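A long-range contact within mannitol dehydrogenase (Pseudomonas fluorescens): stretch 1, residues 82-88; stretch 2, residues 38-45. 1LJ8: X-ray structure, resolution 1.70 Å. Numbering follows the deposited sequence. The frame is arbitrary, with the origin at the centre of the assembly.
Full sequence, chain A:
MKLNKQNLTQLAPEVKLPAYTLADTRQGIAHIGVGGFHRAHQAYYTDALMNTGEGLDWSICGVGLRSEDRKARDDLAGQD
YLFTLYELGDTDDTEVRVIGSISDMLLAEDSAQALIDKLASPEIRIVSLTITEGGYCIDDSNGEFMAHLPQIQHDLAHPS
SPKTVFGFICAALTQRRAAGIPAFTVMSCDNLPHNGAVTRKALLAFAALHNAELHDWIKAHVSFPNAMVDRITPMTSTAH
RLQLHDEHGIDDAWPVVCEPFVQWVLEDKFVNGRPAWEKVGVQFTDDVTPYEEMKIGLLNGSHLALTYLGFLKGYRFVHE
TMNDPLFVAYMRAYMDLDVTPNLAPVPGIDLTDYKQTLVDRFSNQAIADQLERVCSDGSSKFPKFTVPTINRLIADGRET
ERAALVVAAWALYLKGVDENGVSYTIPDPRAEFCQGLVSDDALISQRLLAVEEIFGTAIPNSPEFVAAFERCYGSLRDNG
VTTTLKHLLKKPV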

# COMPACT_ATOMS: atom_id res chain seq x y z
N LEU A 82 15.34 5.44 15.79
CA LEU A 82 16.16 5.51 14.57
C LEU A 82 16.00 4.15 13.80
O LEU A 82 15.75 3.12 14.41
CB LEU A 82 17.65 5.67 14.93
CG LEU A 82 18.04 6.95 15.68
CD1 LEU A 82 19.53 6.89 16.11
CD2 LEU A 82 17.79 8.16 14.81
N PHE A 83 16.13 4.15 12.47
CA PHE A 83 16.08 2.91 11.71
C PHE A 83 16.89 3.15 10.46
O PHE A 83 17.07 4.31 10.05
CB PHE A 83 14.64 2.46 11.37
CG PHE A 83 13.86 3.44 10.54
CD1 PHE A 83 13.89 3.35 9.13
CD2 PHE A 83 13.14 4.47 11.14
CE1 PHE A 83 13.20 4.28 8.33
CE2 PHE A 83 12.43 5.42 10.36
CZ PHE A 83 12.46 5.33 8.94
N THR A 84 17.36 2.07 9.85
CA THR A 84 18.18 2.17 8.65
C THR A 84 17.32 2.01 7.40
O THR A 84 16.49 1.08 7.30
CB THR A 84 19.24 1.02 8.60
OG1 THR A 84 19.92 0.92 9.88
CG2 THR A 84 20.28 1.29 7.52
N LEU A 85 17.55 2.90 6.45
CA LEU A 85 16.92 2.82 5.13
C LEU A 85 18.03 2.17 4.28
O LEU A 85 19.12 2.75 4.12
CB LEU A 85 16.55 4.18 4.62
CG LEU A 85 15.83 4.05 3.26
CD1 LEU A 85 14.62 4.94 3.20
CD2 LEU A 85 16.81 4.40 2.19
N TYR A 86 17.77 0.99 3.74
CA TYR A 86 18.78 0.23 3.00
C TYR A 86 18.28 0.07 1.57
O TYR A 86 17.42 -0.79 1.30
CB TYR A 86 18.93 -1.12 3.71
CG TYR A 86 20.00 -2.08 3.20
CD1 TYR A 86 21.06 -1.63 2.42
CD2 TYR A 86 19.96 -3.43 3.55
CE1 TYR A 86 22.11 -2.55 2.00
CE2 TYR A 86 20.98 -4.33 3.15
CZ TYR A 86 22.04 -3.86 2.38
OH TYR A 86 23.06 -4.73 2.02
N GLU A 87 18.82 0.88 0.67
CA GLU A 87 18.41 0.84 -0.74
C GLU A 87 19.10 -0.32 -1.45
O GLU A 87 20.28 -0.54 -1.26
CB GLU A 87 18.76 2.17 -1.46
CG GLU A 87 17.98 3.40 -0.93
CD GLU A 87 18.38 4.69 -1.62
OE1 GLU A 87 19.47 4.69 -2.24
OE2 GLU A 87 17.62 5.70 -1.51
N LEU A 88 18.35 -1.09 -2.23
CA LEU A 88 18.92 -2.24 -2.94
C LEU A 88 18.56 -2.14 -4.42
O LEU A 88 17.41 -1.98 -4.77
CB LEU A 88 18.35 -3.53 -2.35
CG LEU A 88 18.64 -3.79 -0.87
CD1 LEU A 88 17.67 -4.87 -0.33
CD2 LEU A 88 20.09 -4.21 -0.72
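Stretch 2 38-45: HRAHQAYY

The contact centres on L85, in the strand formed by residues 83-87. Its CA lies 6.6 Å from the CA of A40, the nearest CA pair across the two stretches, and its CA-to-CB bond points toward stretch 2. From there CD1 of L85 reaches CA of A40 at 3.8 Å and CD1 of Y44 at 3.7 Å, packing against A40 and Y44, which lie on either side of H41 in sequence. Residues 38-40 and 42-45 are helical; H41 (-123/-80) is the first residue to leave helical phi/psi and occupies the N-cap position before 42-45. A43 N donates a hydrogen bond to O of H38 at 2.9 Å past H41, and Y45 N donates one to O of H41 at 3.0 Å.

Two residues back along the strand, F83 also points toward stretch 2, as strand alternation predicts, while T84 points away. CZ of F83 meets CB of A43 at 4.2 Å, near the plane of the F83 ring. R39 covers one face: its CD stands 3.8 Å from the F83 ring centroid, 5° off the normal, whereas its CZ, at 4.7 Å and 28°, makes an off-centre cation-pi contact.

The polar edge lies at E87, and the contacts advance together along both chains, from F83 with R39 and A43 to E87 with Y44. No direct hydrogen bond joins the stretches; OE2 of E87 and OH of Y44 are 4.2 Å apart, and a water bridges them, 2.5 Å from OE2 of E87, to which it donates, and 2.7 Å from OH of Y44.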

# COMPACT_ATOMS: atom_id res chain seq x y z
N HIS A 38 5.69 3.53 4.73
CA HIS A 38 5.74 4.85 5.35
C HIS A 38 7.18 5.27 5.61
O HIS A 38 7.59 6.40 5.37
CB HIS A 38 5.02 4.85 6.72
CG HIS A 38 5.31 6.08 7.53
ND1 HIS A 38 4.83 7.32 7.16
CD2 HIS A 38 6.09 6.27 8.62
CE1 HIS A 38 5.32 8.23 8.00
NE2 HIS A 38 6.08 7.62 8.89
N ARG A 39 7.97 4.32 6.11
CA ARG A 39 9.34 4.62 6.46
C ARG A 39 10.25 4.86 5.27
O ARG A 39 11.18 5.68 5.35
CB ARG A 39 9.92 3.45 7.32
CG ARG A 39 9.10 3.29 8.64
CD ARG A 39 9.90 2.39 9.61
NE ARG A 39 10.01 1.04 9.05
CZ ARG A 39 11.02 0.20 9.33
NH1 ARG A 39 12.00 0.60 10.16
NH2 ARG A 39 11.06 -1.02 8.77
N ALA A 40 10.00 4.14 4.18
CA ALA A 40 10.85 4.28 2.98
C ALA A 40 10.46 5.46 2.11
O ALA A 40 11.23 5.85 1.20
CB ALA A 40 10.74 3.00 2.12
N HIS A 41 9.29 6.03 2.39
CA HIS A 41 8.75 7.08 1.52
C HIS A 41 8.47 8.37 2.27
O HIS A 41 9.28 9.27 2.22
CB HIS A 41 7.49 6.50 0.83
CG HIS A 41 6.90 7.37 -0.23
ND1 HIS A 41 5.89 8.27 0.04
CD2 HIS A 41 7.17 7.48 -1.56
CE1 HIS A 41 5.56 8.91 -1.08
NE2 HIS A 41 6.33 8.45 -2.06
N GLN A 42 7.36 8.48 3.00
CA GLN A 42 7.13 9.75 3.71
C GLN A 42 8.19 10.08 4.75
O GLN A 42 8.63 11.24 4.85
CB GLN A 42 5.76 9.76 4.42
CG GLN A 42 4.55 9.49 3.48
CD GLN A 42 4.15 8.03 3.52
OE1 GLN A 42 3.69 7.53 4.56
NE2 GLN A 42 4.35 7.32 2.40
N ALA A 43 8.61 9.10 5.57
CA ALA A 43 9.63 9.43 6.58
C ALA A 43 10.97 9.75 5.88
O ALA A 43 11.77 10.58 6.35
CB ALA A 43 9.81 8.25 7.57
N TYR A 44 11.22 9.07 4.76
CA TYR A 44 12.43 9.30 3.97
C TYR A 44 12.48 10.78 3.48
O TYR A 44 13.47 11.49 3.67
CB TYR A 44 12.40 8.35 2.77
CG TYR A 44 13.41 8.67 1.68
CD1 TYR A 44 14.76 8.38 1.85
CD2 TYR A 44 13.00 9.28 0.50
CE1 TYR A 44 15.70 8.71 0.84
CE2 TYR A 44 13.92 9.61 -0.51
CZ TYR A 44 15.26 9.31 -0.32
OH TYR A 44 16.17 9.62 -1.32
N TYR A 45 11.41 11.25 2.82
CA TYR A 45 11.43 12.64 2.33
C TYR A 45 11.47 13.65 3.46
O TYR A 45 12.11 14.69 3.36
CB TYR A 45 10.20 12.93 1.47
CG TYR A 45 10.26 12.36 0.06
CD1 TYR A 45 9.43 11.30 -0.32
CD2 TYR A 45 11.07 12.96 -0.92
CE1 TYR A 45 9.39 10.85 -1.63
CE2 TYR A 45 11.02 12.54 -2.23
CZ TYR A 45 10.18 11.47 -2.59
OH TYR A 45 10.11 11.04 -3.89
O HOH W 1 18.41 8.08 -1.40